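Local coordinates for protein multicopper oxidase (Aquifex aeolicus, PDB 6TTD) that probably couples the one-electron oxidation of metal ions or aromatic substrates to the reduction of dioxygen at its copper centres, at residues 197-202 with 246-251; 203-208 with 229-234; 260-265 with 290-295; 438-443 with 488-493. All coordinates share one frame; numbering follows the deposited sequence.

Interaction 1: residues 197-202 with 246-251; sequences GVTDIP and KIYRFR
The backbones of D200, I201 and P202 run parallel to those of R249, F250 and R251, their short axes 23° apart, and three N-H...O bonds join the segments: R249 N to T199 O, I201 N to R249 O and R251 N to I201 O. On the face that carries D200 and R251, charge does the work. R251 approaches the carboxylate side-on: its NE donates to D200 OD1 at 2.7 Å and its NH2 to D200 OD2 at 3.0 Å, each oxygen using its syn lone pair. The two planes are only 18° apart, and this fork fixes the rotation of the carboxylate. CG of D200 stands anti to the backbone N (chi1 -179°), which swings the acid over towards the arginine. R249 lays its guanidinium flat against that of R251, with R251 NH2 3.3 Å above its plane; D302 and E185 bind R249 in salt bridges, so the paired cations are probably well compensated. A water donates to D200 OD2 and accepts a weak bond from R249 NH1. The other face is apolar, I201 CB lying 3.7 Å from F250 CD1. At the far end T199 CG2 sits over the Y248 ring in a CH-pi contact, 4.2 Å from its centroid. The strand pair belongs to what is, by family, probably a cupredoxin-like Greek-key beta-sandwich, the building block of multicopper oxidases.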
loop_
_atom_site.group_PDB
_atom_site.type_symbol
_atom_site.label_atom_id
_atom_site.label_comp_id
_atom_site.label_asym_id
_atom_site.label_seq_id
_atom_site.Cartn_x
_atom_site.Cartn_y
_atom_site.Cartn_z
ATOM N N GLY A 197 -13.003 -10.468 -8.416
ATOM C CA GLY A 197 -14.156 -10.668 -7.587
ATOM C C GLY A 197 -14.611 -12.100 -7.522
ATOM O O GLY A 197 -15.542 -12.410 -6.766
ATOM N N VAL A 198 -14.017 -12.975 -8.334
ATOM C CA VAL A 198 -14.404 -14.371 -8.378
ATOM C C VAL A 198 -13.180 -15.183 -7.994
ATOM O O VAL A 198 -13.171 -15.863 -6.960
ATOM C CB VAL A 198 -14.941 -14.767 -9.760
ATOM C CG1 VAL A 198 -15.335 -16.218 -9.750
ATOM C CG2 VAL A 198 -16.118 -13.910 -10.100
ATOM N N THR A 199 -12.110 -15.055 -8.776
ATOM C CA THR A 199 -10.860 -15.714 -8.420
ATOM C C THR A 199 -9.706 -14.746 -8.241
ATOM O O THR A 199 -8.608 -15.195 -7.890
ATOM C CB THR A 199 -10.475 -16.747 -9.474
ATOM O OG1 THR A 199 -10.657 -16.160 -10.786
ATOM C CG2 THR A 199 -11.361 -17.958 -9.273
ATOM N N ASP A 200 -9.905 -13.449 -8.503
ATOM C CA ASP A 200 -8.881 -12.432 -8.261
ATOM C C ASP A 200 -9.456 -11.493 -7.208
ATOM O O ASP A 200 -10.360 -10.717 -7.506
ATOM C CB ASP A 200 -8.529 -11.714 -9.564
ATOM C CG ASP A 200 -7.425 -10.628 -9.412
ATOM O OD1 ASP A 200 -6.950 -10.274 -8.279
ATOM O OD2 ASP A 200 -7.052 -10.095 -10.494
ATOM N N ILE A 201 -8.954 -11.583 -5.980
ATOM C CA ILE A 201 -9.676 -11.107 -4.806
ATOM C C ILE A 201 -8.807 -10.121 -4.042
ATOM O O ILE A 201 -7.750 -10.498 -3.526
ATOM C CB ILE A 201 -10.085 -12.261 -3.868
ATOM C CG1 ILE A 201 -10.841 -13.373 -4.620
ATOM C CG2 ILE A 201 -10.852 -11.708 -2.565
ATOM C CD1 ILE A 201 -12.270 -12.971 -5.131
ATOM N N PRO A 202 -9.250 -8.878 -3.878
ATOM C CA PRO A 202 -8.534 -7.947 -2.999
ATOM C C PRO A 202 -8.694 -8.372 -1.536
ATOM O O PRO A 202 -9.783 -8.762 -1.101
ATOM C CB PRO A 202 -9.210 -6.582 -3.260
ATOM C CG PRO A 202 -10.236 -6.825 -4.407
ATOM C CD PRO A 202 -10.470 -8.324 -4.508
ATOM N N LYS A 246 -9.047 -24.780 -6.570
ATOM C CA LYS A 246 -8.400 -24.259 -7.758
ATOM C C LYS A 246 -7.461 -23.139 -7.306
ATOM O O LYS A 246 -7.302 -22.895 -6.103
ATOM C CB LYS A 246 -9.421 -23.777 -8.792
ATOM C CG LYS A 246 -10.364 -22.669 -8.356
ATOM C CD LYS A 246 -11.546 -22.728 -9.344
ATOM C CE LYS A 246 -12.171 -21.454 -9.488
ATOM N NZ LYS A 246 -13.140 -21.534 -10.588
ATOM N N ILE A 247 -6.803 -22.475 -8.270
ATOM C CA ILE A 247 -5.870 -21.415 -7.928
ATOM C C ILE A 247 -6.625 -20.097 -7.853
ATOM O O ILE A 247 -7.443 -19.780 -8.732
ATOM C CB ILE A 247 -4.729 -21.344 -8.952
ATOM C CG1 ILE A 247 -3.894 -22.654 -8.875
ATOM C CG2 ILE A 247 -3.890 -20.003 -8.760
ATOM C CD1 ILE A 247 -2.850 -22.774 -10.001
ATOM N N TYR A 248 -6.408 -19.362 -6.787
ATOM C CA TYR A 248 -6.921 -18.008 -6.632
ATOM C C TYR A 248 -5.750 -17.050 -6.573
ATOM O O TYR A 248 -4.655 -17.427 -6.143
ATOM C CB TYR A 248 -7.721 -17.799 -5.320
ATOM C CG TYR A 248 -9.081 -18.472 -5.343
ATOM C CD1 TYR A 248 -9.167 -19.852 -5.308
ATOM C CD2 TYR A 248 -10.243 -17.740 -5.404
ATOM C CE1 TYR A 248 -10.388 -20.484 -5.302
ATOM C CE2 TYR A 248 -11.492 -18.365 -5.360
ATOM C CZ TYR A 248 -11.532 -19.736 -5.359
ATOM O OH TYR A 248 -12.715 -20.424 -5.359
ATOM N N ARG A 249 -5.997 -15.804 -6.976
ATOM C CA ARG A 249 -5.070 -14.702 -6.734
ATOM C C ARG A 249 -5.636 -13.806 -5.639
ATOM O O ARG A 249 -6.819 -13.410 -5.694
ATOM C CB ARG A 249 -4.857 -13.868 -7.982
ATOM C CG ARG A 249 -3.908 -12.697 -7.770
ATOM C CD ARG A 249 -3.814 -11.914 -9.065
ATOM N NE ARG A 249 -2.816 -10.851 -9.060
ATOM C CZ ARG A 249 -2.257 -10.383 -10.168
ATOM N NH1 ARG A 249 -2.631 -10.906 -11.310
ATOM N NH2 ARG A 249 -1.342 -9.402 -10.131
ATOM N N PHE A 250 -4.805 -13.516 -4.627
ATOM C CA PHE A 250 -5.180 -12.591 -3.562
ATOM C C PHE A 250 -4.266 -11.390 -3.629
ATOM O O PHE A 250 -3.039 -11.549 -3.757
ATOM C CB PHE A 250 -5.102 -13.255 -2.186
ATOM C CG PHE A 250 -6.112 -14.331 -2.036
ATOM C CD1 PHE A 250 -7.465 -13.998 -1.916
ATOM C CD2 PHE A 250 -5.735 -15.672 -2.118
ATOM C CE1 PHE A 250 -8.450 -14.988 -1.840
ATOM C CE2 PHE A 250 -6.700 -16.669 -2.011
ATOM C CZ PHE A 250 -8.074 -16.333 -1.876
ATOM N N ARG A 251 -4.870 -10.194 -3.602
ATOM C CA ARG A 251 -4.119 -8.939 -3.654
ATOM C C ARG A 251 -4.136 -8.363 -2.253
ATOM O O ARG A 251 -5.098 -7.691 -1.858
ATOM C CB ARG A 251 -4.743 -7.988 -4.651
ATOM C CG ARG A 251 -4.600 -8.514 -6.070
ATOM C CD ARG A 251 -5.312 -7.579 -7.048
ATOM N NE ARG A 251 -5.359 -8.106 -8.426
ATOM C CZ ARG A 251 -4.590 -7.684 -9.413
ATOM N NH1 ARG A 251 -3.670 -6.713 -9.205
ATOM N NH2 ARG A 251 -4.772 -8.215 -10.621
HETATM O O HOH W 1 -5.629 -11.393 -12.405
#

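Interaction 2: residues 203-208 with 229-234; sequences LIIQDK and DTILVN
I205, I231 and V233, with L203 beside them, form the apolar centre of this antiparallel pair; L203 CD2 lies 3.7 Å from V233 CG1. CG1 of V233 reaches the leucine because it stands anti to its own backbone N (chi1 -178°). I205 and I231 touch through their CG2 methyls at 4.1 Å, and I231 CD1 continues to D207 CB. On the other face of the sheet, the aliphatic chain of K208 lies at about a right angle to L232, whose CD1 is 3.8 Å from K208 CD; the lysine then bends, and its NZ bonds to Y171 O. Backbone bonds tie Q206 to L232 and K208 to T230 in both directions, the shortest running from L232 N to Q206 O at 2.7 Å. D229 and T230 both face K208, a classic beta bulge. At the other end N234 binds I204 twice: its N donates to I204 O, while its side-chain OD1 receives I204 N at 2.9 Å, tilted 31° from the amide plane. Its ND2 donates to N50 O and P202 O. A leucine in place of N234 would probably leave I204 N and the carbonyls of N50 and P202 without these partners and loosen this end of the strand pair. Strand 200-208 lies between strand 230-233 and strand 247-254, while side chains of strands 361-370 and 261-267 pack against its L203 and I205 face.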
loop_
_atom_site.group_PDB
_atom_site.type_symbol
_atom_site.label_atom_id
_atom_site.label_comp_id
_atom_site.label_asym_id
_atom_site.label_seq_id
_atom_site.Cartn_x
_atom_site.Cartn_y
_atom_site.Cartn_z
ATOM N N LEU A 203 -7.586 -8.323 -0.779
ATOM C CA LEU A 203 -7.615 -8.462 0.690
ATOM C C LEU A 203 -7.009 -7.178 1.292
ATOM O O LEU A 203 -5.806 -7.090 1.517
ATOM C CB LEU A 203 -6.870 -9.687 1.160
ATOM C CG LEU A 203 -7.398 -10.998 0.559
ATOM C CD1 LEU A 203 -6.633 -12.219 1.132
ATOM C CD2 LEU A 203 -8.906 -11.141 0.805
ATOM N N ILE A 204 -7.855 -6.178 1.541
ATOM C CA ILE A 204 -7.432 -4.930 2.149
ATOM C C ILE A 204 -7.531 -5.113 3.658
ATOM O O ILE A 204 -8.629 -5.052 4.249
ATOM C CB ILE A 204 -8.310 -3.775 1.666
ATOM C CG1 ILE A 204 -8.190 -3.669 0.141
ATOM C CG2 ILE A 204 -7.952 -2.535 2.410
ATOM C CD1 ILE A 204 -9.337 -2.900 -0.530
ATOM N N ILE A 205 -6.392 -5.360 4.292
ATOM C CA ILE A 205 -6.354 -5.746 5.700
ATOM C C ILE A 205 -6.110 -4.517 6.567
ATOM O O ILE A 205 -5.150 -3.765 6.339
ATOM C CB ILE A 205 -5.266 -6.807 5.963
ATOM C CG1 ILE A 205 -5.400 -7.973 5.003
ATOM C CG2 ILE A 205 -5.311 -7.233 7.435
ATOM C CD1 ILE A 205 -4.306 -9.077 5.156
ATOM N N GLN A 206 -6.932 -4.342 7.596
ATOM C CA GLN A 206 -6.913 -3.144 8.435
ATOM C C GLN A 206 -7.309 -3.491 9.855
ATOM O O GLN A 206 -8.145 -4.372 10.079
ATOM C CB GLN A 206 -7.897 -2.077 7.923
ATOM C CG GLN A 206 -7.642 -1.725 6.451
ATOM C CD GLN A 206 -8.563 -0.577 5.980
ATOM O OE1 GLN A 206 -9.780 -0.772 5.814
ATOM N NE2 GLN A 206 -7.993 0.612 5.821
ATOM N N ASP A 207 -6.732 -2.777 10.815
ATOM C CA ASP A 207 -7.125 -2.930 12.206
ATOM C C ASP A 207 -7.792 -1.657 12.691
ATOM O O ASP A 207 -7.295 -0.544 12.433
ATOM C CB ASP A 207 -5.933 -3.315 13.096
ATOM C CG ASP A 207 -4.765 -2.321 13.076
ATOM O OD1 ASP A 207 -4.525 -1.666 12.069
ATOM O OD2 ASP A 207 -4.058 -2.250 14.119
ATOM N N LYS A 208 -8.937 -1.815 13.362
ATOM C CA LYS A 208 -9.696 -0.671 13.879
ATOM C C LYS A 208 -10.213 -1.040 15.260
ATOM O O LYS A 208 -10.170 -2.213 15.670
ATOM C CB LYS A 208 -10.880 -0.271 12.975
ATOM C CG LYS A 208 -10.463 0.033 11.563
ATOM C CD LYS A 208 -11.590 0.764 10.730
ATOM C CE LYS A 208 -11.225 0.882 9.200
ATOM N NZ LYS A 208 -10.037 1.811 8.909
ATOM N N ASP A 229 -7.920 -3.034 17.818
ATOM C CA ASP A 229 -8.124 -4.345 18.410
ATOM C C ASP A 229 -8.988 -5.272 17.557
ATOM O O ASP A 229 -9.053 -6.459 17.859
ATOM C CB ASP A 229 -8.652 -4.206 19.868
ATOM C CG ASP A 229 -9.962 -3.470 19.969
ATOM O OD1 ASP A 229 -10.682 -3.375 18.938
ATOM O OD2 ASP A 229 -10.285 -3.022 21.094
ATOM N N THR A 230 -9.504 -4.804 16.421
ATOM C CA THR A 230 -10.356 -5.577 15.525
ATOM C C THR A 230 -9.767 -5.622 14.124
ATOM O O THR A 230 -9.499 -4.569 13.520
ATOM C CB THR A 230 -11.753 -4.936 15.481
ATOM O OG1 THR A 230 -12.273 -4.916 16.812
ATOM C CG2 THR A 230 -12.725 -5.685 14.576
ATOM N N ILE A 231 -9.575 -6.830 13.607
ATOM C CA ILE A 231 -9.018 -7.036 12.269
ATOM C C ILE A 231 -10.168 -7.108 11.273
ATOM O O ILE A 231 -11.132 -7.863 11.477
ATOM C CB ILE A 231 -8.165 -8.312 12.181
ATOM C CG1 ILE A 231 -7.179 -8.389 13.357
ATOM C CG2 ILE A 231 -7.347 -8.262 10.891
ATOM C CD1 ILE A 231 -6.177 -7.201 13.403
ATOM N N LEU A 232 -10.072 -6.315 10.208
ATOM C CA LEU A 232 -11.039 -6.276 9.123
ATOM C C LEU A 232 -10.335 -6.645 7.821
ATOM O O LEU A 232 -9.174 -6.295 7.595
ATOM C CB LEU A 232 -11.648 -4.840 8.973
ATOM C CG LEU A 232 -12.091 -4.245 10.331
ATOM C CD1 LEU A 232 -12.520 -2.857 10.218
ATOM C CD2 LEU A 232 -13.239 -5.068 10.779
ATOM N N VAL A 233 -11.045 -7.315 6.934
ATOM C CA VAL A 233 -10.588 -7.484 5.563
ATOM C C VAL A 233 -11.716 -6.918 4.710
ATOM O O VAL A 233 -12.888 -7.300 4.882
ATOM C CB VAL A 233 -10.274 -8.941 5.186
ATOM C CG1 VAL A 233 -9.729 -9.049 3.723
ATOM C CG2 VAL A 233 -9.324 -9.553 6.185
ATOM N N ASN A 234 -11.382 -5.942 3.883
ATOM C CA ASN A 234 -12.388 -5.253 3.091
ATOM C C ASN A 234 -13.539 -4.769 3.967
ATOM O O ASN A 234 -14.706 -4.907 3.595
ATOM C CB ASN A 234 -12.916 -6.157 1.949
ATOM C CG ASN A 234 -11.772 -6.676 1.034
ATOM O OD1 ASN A 234 -10.681 -6.064 0.971
ATOM N ND2 ASN A 234 -12.050 -7.730 0.278
#

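Interaction 3: residues 260-265 with 290-295; sequences PYRLAL and VNEILV
V295 O accepts two donors, Y261 N at 3.0 Å and N254 ND2, at one end of an antiparallel strand pair, part of the beta-sandwich expected of a cupredoxin-like domain. Y261 and V295 form a hydrogen-bonded pair, as do L263 and I293, with L263 N to I293 O the shortest bond at 2.7 Å; R262 and L294 face each other between them. From R262 a salt bridge crosses one face of the pair, its NH1 meeting E292 OE1 at 2.9 Å. The nitrogen comes from above the carboxylate, 38° out of its plane, and the guanidinium and carboxylate planes are 41° apart, so this is a single-point grip and not a flat fork. E292 OE2 has a second cation in R271, which probably helps to keep the acid ionised. The arginine is pinned from other sides too: NE and NH2 donate to the carbonyls of P322 and H323, and L294 CD1 covers one guanidinium face. A bend at CG-CD (chi3 -62°) folds the head of R262 back over the neighbouring strand. On the opposite face L263 and I293 pack together, L263 CB 4.1 Å from I293 CG1. Where the strands part, a water that accepts from L265 N at 2.8 Å lies 2.9 Å from N291 O.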
loop_
_atom_site.group_PDB
_atom_site.type_symbol
_atom_site.label_atom_id
_atom_site.label_comp_id
_atom_site.label_asym_id
_atom_site.label_seq_id
_atom_site.Cartn_x
_atom_site.Cartn_y
_atom_site.Cartn_z
ATOM N N PRO A 260 2.026 -4.031 11.192
ATOM C CA PRO A 260 2.451 -4.941 10.126
ATOM C C PRO A 260 1.914 -6.334 10.413
ATOM O O PRO A 260 1.580 -6.646 11.550
ATOM C CB PRO A 260 3.986 -4.904 10.245
ATOM C CG PRO A 260 4.209 -4.860 11.802
ATOM C CD PRO A 260 2.989 -4.031 12.338
ATOM N N TYR A 261 1.802 -7.164 9.350
ATOM C CA TYR A 261 1.276 -8.532 9.452
ATOM C C TYR A 261 2.345 -9.513 8.974
ATOM O O TYR A 261 3.027 -9.259 7.974
ATOM C CB TYR A 261 -0.030 -8.722 8.598
ATOM C CG TYR A 261 -1.103 -7.739 8.996
ATOM C CD1 TYR A 261 -1.180 -6.485 8.405
ATOM C CD2 TYR A 261 -1.942 -8.012 10.063
ATOM C CE1 TYR A 261 -2.095 -5.546 8.828
ATOM C CE2 TYR A 261 -2.902 -7.063 10.487
ATOM C CZ TYR A 261 -2.966 -5.842 9.847
ATOM O OH TYR A 261 -3.874 -4.903 10.261
ATOM N N ARG A 262 2.477 -10.644 9.682
ATOM C CA ARG A 262 3.297 -11.773 9.235
ATOM C C ARG A 262 2.305 -12.898 8.960
ATOM O O ARG A 262 1.861 -13.569 9.902
ATOM C CB ARG A 262 4.351 -12.160 10.261
ATOM C CG ARG A 262 5.301 -13.221 9.717
ATOM C CD ARG A 262 6.360 -13.633 10.785
ATOM N NE ARG A 262 7.189 -12.480 11.139
ATOM C CZ ARG A 262 8.230 -12.038 10.420
ATOM N NH1 ARG A 262 8.588 -12.658 9.285
ATOM N NH2 ARG A 262 8.916 -10.961 10.821
ATOM N N LEU A 263 1.905 -13.058 7.670
ATOM C CA LEU A 263 0.753 -13.875 7.309
ATOM C C LEU A 263 1.159 -15.243 6.794
ATOM O O LEU A 263 2.061 -15.360 5.944
ATOM C CB LEU A 263 -0.085 -13.192 6.220
ATOM C CG LEU A 263 -0.671 -11.813 6.607
ATOM C CD1 LEU A 263 -1.220 -11.114 5.311
ATOM C CD2 LEU A 263 -1.732 -11.988 7.691
ATOM N N ALA A 264 0.438 -16.264 7.263
ATOM C CA ALA A 264 0.582 -17.638 6.781
ATOM C C ALA A 264 -0.813 -18.198 6.554
ATOM O O ALA A 264 -1.808 -17.672 7.081
ATOM C CB ALA A 264 1.362 -18.522 7.782
ATOM N N LEU A 265 -0.871 -19.319 5.822
ATOM C CA LEU A 265 -2.120 -20.053 5.596
ATOM C C LEU A 265 -2.042 -21.375 6.338
ATOM O O LEU A 265 -1.229 -22.239 5.968
ATOM C CB LEU A 265 -2.378 -20.299 4.108
ATOM C CG LEU A 265 -2.632 -19.010 3.339
ATOM C CD1 LEU A 265 -2.345 -19.242 1.827
ATOM C CD2 LEU A 265 -4.070 -18.557 3.582
ATOM N N VAL A 290 6.484 -19.490 -0.990
ATOM C CA VAL A 290 6.770 -19.086 0.376
ATOM C C VAL A 290 5.841 -19.855 1.293
ATOM O O VAL A 290 4.915 -20.521 0.833
ATOM C CB VAL A 290 6.577 -17.584 0.573
ATOM C CG1 VAL A 290 7.585 -16.819 -0.278
ATOM C CG2 VAL A 290 5.088 -17.180 0.213
ATOM N N ASN A 291 6.097 -19.752 2.619
ATOM C CA ASN A 291 5.113 -20.172 3.617
ATOM C C ASN A 291 4.693 -19.041 4.556
ATOM O O ASN A 291 3.836 -19.260 5.436
ATOM C CB ASN A 291 5.633 -21.374 4.417
ATOM C CG ASN A 291 6.849 -21.043 5.226
ATOM O OD1 ASN A 291 6.747 -20.343 6.219
ATOM N ND2 ASN A 291 8.028 -21.528 4.794
ATOM N N GLU A 292 5.225 -17.830 4.383
ATOM C CA GLU A 292 4.675 -16.657 5.072
ATOM C C GLU A 292 5.073 -15.420 4.290
ATOM O O GLU A 292 6.038 -15.456 3.523
ATOM C CB GLU A 292 5.177 -16.532 6.527
ATOM C CG GLU A 292 6.639 -16.250 6.623
ATOM C CD GLU A 292 7.121 -16.118 8.078
ATOM O OE1 GLU A 292 8.056 -15.333 8.334
ATOM O OE2 GLU A 292 6.576 -16.807 8.968
ATOM N N ILE A 293 4.346 -14.304 4.527
ATOM C CA ILE A 293 4.749 -12.989 4.010
ATOM C C ILE A 293 4.610 -11.940 5.105
ATOM O O ILE A 293 3.654 -11.961 5.894
ATOM C CB ILE A 293 3.949 -12.556 2.775
ATOM C CG1 ILE A 293 2.459 -12.586 3.051
ATOM C CG2 ILE A 293 4.294 -13.409 1.564
ATOM C CD1 ILE A 293 1.652 -12.023 1.882
ATOM N N LEU A 294 5.572 -11.014 5.123
ATOM C CA LEU A 294 5.606 -9.882 6.023
ATOM C C LEU A 294 5.156 -8.659 5.229
ATOM O O LEU A 294 5.734 -8.352 4.188
ATOM C CB LEU A 294 7.016 -9.700 6.587
ATOM C CG LEU A 294 7.208 -8.656 7.716
ATOM C CD1 LEU A 294 6.453 -9.047 9.004
ATOM C CD2 LEU A 294 8.675 -8.397 8.075
ATOM N N VAL A 295 4.098 -8.000 5.684
ATOM C CA VAL A 295 3.485 -6.922 4.919
ATOM C C VAL A 295 3.275 -5.727 5.838
ATOM O O VAL A 295 2.460 -5.802 6.770
ATOM C CB VAL A 295 2.140 -7.354 4.307
ATOM C CG1 VAL A 295 1.682 -6.342 3.249
ATOM C CG2 VAL A 295 2.276 -8.746 3.760
HETATM O O HOH W 2 1.408 -20.735 4.976
#

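Interaction 4: residues 438-443 with 488-493; sequences VVILEY and TVRIAV
Two neighbouring strands of the C-terminal cupredoxin-like domain, a Greek-key sandwich that houses the blue copper site in this family, meet here in regular antiparallel register. V439 pairs with V493, L441 with I491 and Y443 with V489 through reciprocal backbone bonds. On the face of L441, Y443, I491 and V493 the side chains pack closely: I491 CG1 lies 3.8 Å from L441 CB, and its CD1 reaches Y443 CE2 at 3.8 Å, while V493 CG2 rests 4.1 Å from L441 CG. I491 points CG1 between its backbone N and carbonyl carbon (chi1 63°), carrying that arm to both partners. On the other face R490 and E442 form a salt bridge, NH1 to OE1 at 3.1 Å; the oxygen lies near the guanidinium plane, yet the nitrogen stands 38° out of the carboxylate plane. I440 CG2 covers one face of the guanidinium, and T488 CG2 packs on E442 CG. A methionine replacing R490 would probably cost E442 OE1 its charged mate and leave the acid leaning on R397, which bonds to OE2. Strand 437-445 is flanked on its other edge by strand 394-402, strand 488-495 by strand 461-465, and V481 and V483 of strand 480-483 pack against Y443 and V489.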
loop_
_atom_site.group_PDB
_atom_site.type_symbol
_atom_site.label_atom_id
_atom_site.label_comp_id
_atom_site.label_asym_id
_atom_site.label_seq_id
_atom_site.Cartn_x
_atom_site.Cartn_y
_atom_site.Cartn_z
ATOM N N VAL A 438 21.051 7.376 -11.235
ATOM C CA VAL A 438 20.856 6.198 -10.393
ATOM C C VAL A 438 21.471 6.522 -9.036
ATOM O O VAL A 438 22.646 6.880 -8.957
ATOM C CB VAL A 438 21.499 4.931 -10.978
ATOM C CG1 VAL A 438 21.336 3.777 -9.949
ATOM C CG2 VAL A 438 20.866 4.578 -12.315
ATOM N N VAL A 439 20.675 6.424 -7.983
ATOM C CA VAL A 439 21.072 6.769 -6.620
ATOM C C VAL A 439 20.868 5.523 -5.779
ATOM O O VAL A 439 19.927 4.761 -6.018
ATOM C CB VAL A 439 20.232 7.912 -5.993
ATOM C CG1 VAL A 439 20.868 8.325 -4.673
ATOM C CG2 VAL A 439 20.118 9.059 -6.878
ATOM N N ILE A 440 21.730 5.324 -4.783
ATOM C CA ILE A 440 21.503 4.326 -3.763
ATOM C C ILE A 440 21.093 5.098 -2.531
ATOM O O ILE A 440 21.832 5.971 -2.084
ATOM C CB ILE A 440 22.763 3.492 -3.515
ATOM C CG1 ILE A 440 23.040 2.664 -4.747
ATOM C CG2 ILE A 440 22.589 2.527 -2.327
ATOM C CD1 ILE A 440 24.342 2.027 -4.651
ATOM N N LEU A 441 19.899 4.815 -2.010
ATOM C CA LEU A 441 19.452 5.383 -0.744
ATOM C C LEU A 441 19.812 4.386 0.318
ATOM O O LEU A 441 19.460 3.215 0.199
ATOM C CB LEU A 441 17.944 5.630 -0.708
ATOM C CG LEU A 441 17.432 6.573 -1.784
ATOM C CD1 LEU A 441 15.943 6.846 -1.606
ATOM C CD2 LEU A 441 18.257 7.827 -1.721
ATOM N N GLU A 442 20.534 4.833 1.334
ATOM C CA GLU A 442 20.909 3.946 2.422
ATOM C C GLU A 442 20.226 4.407 3.703
ATOM O O GLU A 442 20.609 5.436 4.285
ATOM C CB GLU A 442 22.424 3.909 2.599
ATOM C CG GLU A 442 22.821 3.090 3.799
ATOM C CD GLU A 442 24.323 3.009 3.944
ATOM O OE1 GLU A 442 24.912 2.100 3.304
ATOM O OE2 GLU A 442 24.897 3.883 4.656
ATOM N N TYR A 443 19.188 3.663 4.103
ATOM C CA TYR A 443 18.462 3.911 5.334
ATOM C C TYR A 443 19.223 3.297 6.496
ATOM O O TYR A 443 19.536 2.095 6.493
ATOM C CB TYR A 443 17.033 3.307 5.307
ATOM C CG TYR A 443 16.099 3.910 4.307
ATOM C CD1 TYR A 443 15.656 5.230 4.449
ATOM C CD2 TYR A 443 15.660 3.166 3.199
ATOM C CE1 TYR A 443 14.779 5.795 3.528
ATOM C CE2 TYR A 443 14.764 3.717 2.285
ATOM C CZ TYR A 443 14.334 5.024 2.464
ATOM O OH TYR A 443 13.474 5.573 1.547
ATOM N N THR A 488 20.297 -1.455 8.629
ATOM C CA THR A 488 20.631 -0.612 7.490
ATOM C C THR A 488 20.154 -1.308 6.221
ATOM O O THR A 488 20.385 -2.501 6.047
ATOM C CB THR A 488 22.151 -0.355 7.449
ATOM O OG1 THR A 488 22.519 0.454 8.573
ATOM C CG2 THR A 488 22.601 0.328 6.154
ATOM N N VAL A 489 19.458 -0.568 5.354
ATOM C CA VAL A 489 18.912 -1.117 4.115
ATOM C C VAL A 489 19.309 -0.207 2.958
ATOM O O VAL A 489 19.111 1.011 3.039
ATOM C CB VAL A 489 17.373 -1.232 4.179
ATOM C CG1 VAL A 489 16.804 -1.777 2.829
ATOM C CG2 VAL A 489 17.001 -2.119 5.357
ATOM N N ARG A 490 19.844 -0.800 1.883
ATOM C CA ARG A 490 20.233 -0.076 0.675
ATOM C C ARG A 490 19.275 -0.413 -0.450
ATOM O O ARG A 490 19.020 -1.589 -0.713
ATOM C CB ARG A 490 21.658 -0.448 0.262
ATOM C CG ARG A 490 22.692 0.187 1.199
ATOM C CD ARG A 490 24.078 -0.435 1.102
ATOM N NE ARG A 490 24.710 -0.260 -0.199
ATOM C CZ ARG A 490 25.678 0.631 -0.461
ATOM N NH1 ARG A 490 26.129 1.453 0.503
ATOM N NH2 ARG A 490 26.207 0.689 -1.692
ATOM N N ILE A 491 18.731 0.605 -1.080
ATOM C CA ILE A 491 17.859 0.422 -2.223
ATOM C C ILE A 491 18.452 1.232 -3.354
ATOM O O ILE A 491 19.118 2.246 -3.130
ATOM C CB ILE A 491 16.390 0.846 -1.930
ATOM C CG1 ILE A 491 16.276 2.346 -1.605
ATOM C CG2 ILE A 491 15.912 0.048 -0.737
ATOM C CD1 ILE A 491 14.828 2.798 -1.453
ATOM N N ALA A 492 18.220 0.770 -4.576
ATOM C CA ALA A 492 18.681 1.461 -5.768
ATOM C C ALA A 492 17.476 2.070 -6.471
ATOM O O ALA A 492 16.455 1.386 -6.685
ATOM C CB ALA A 492 19.412 0.497 -6.703
ATOM N N VAL A 493 17.605 3.350 -6.831
ATOM C CA VAL A 493 16.545 4.104 -7.504
ATOM C C VAL A 493 17.079 4.634 -8.828
ATOM O O VAL A 493 18.077 5.376 -8.857
ATOM C CB VAL A 493 16.025 5.258 -6.644
ATOM C CG1 VAL A 493 14.666 5.709 -7.202
ATOM C CG2 VAL A 493 15.935 4.802 -5.187
#

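Interactions 1, 2 and 3 all fall within one region of the multicopper oxidase chain, whereas interaction 4 lies in another, later one. Strand 200-208 is shared by the first two: interaction 1 pairs its beginning with strand 247-254, interaction 2 its end with strand 230-233, and along the chain the second is nested inside the loop closed by the first. Their centres are about 18 Å apart. Interaction 3 follows in series, about 15 Å from interaction 2 between centres, and meets it where I205 packs on Y261 and L263. Interaction 4 is remote, its centre about 24 to 33 Å from the others. One parallel and two antiparallel pairings help build the earlier region, and a further antiparallel pair stands in the later one.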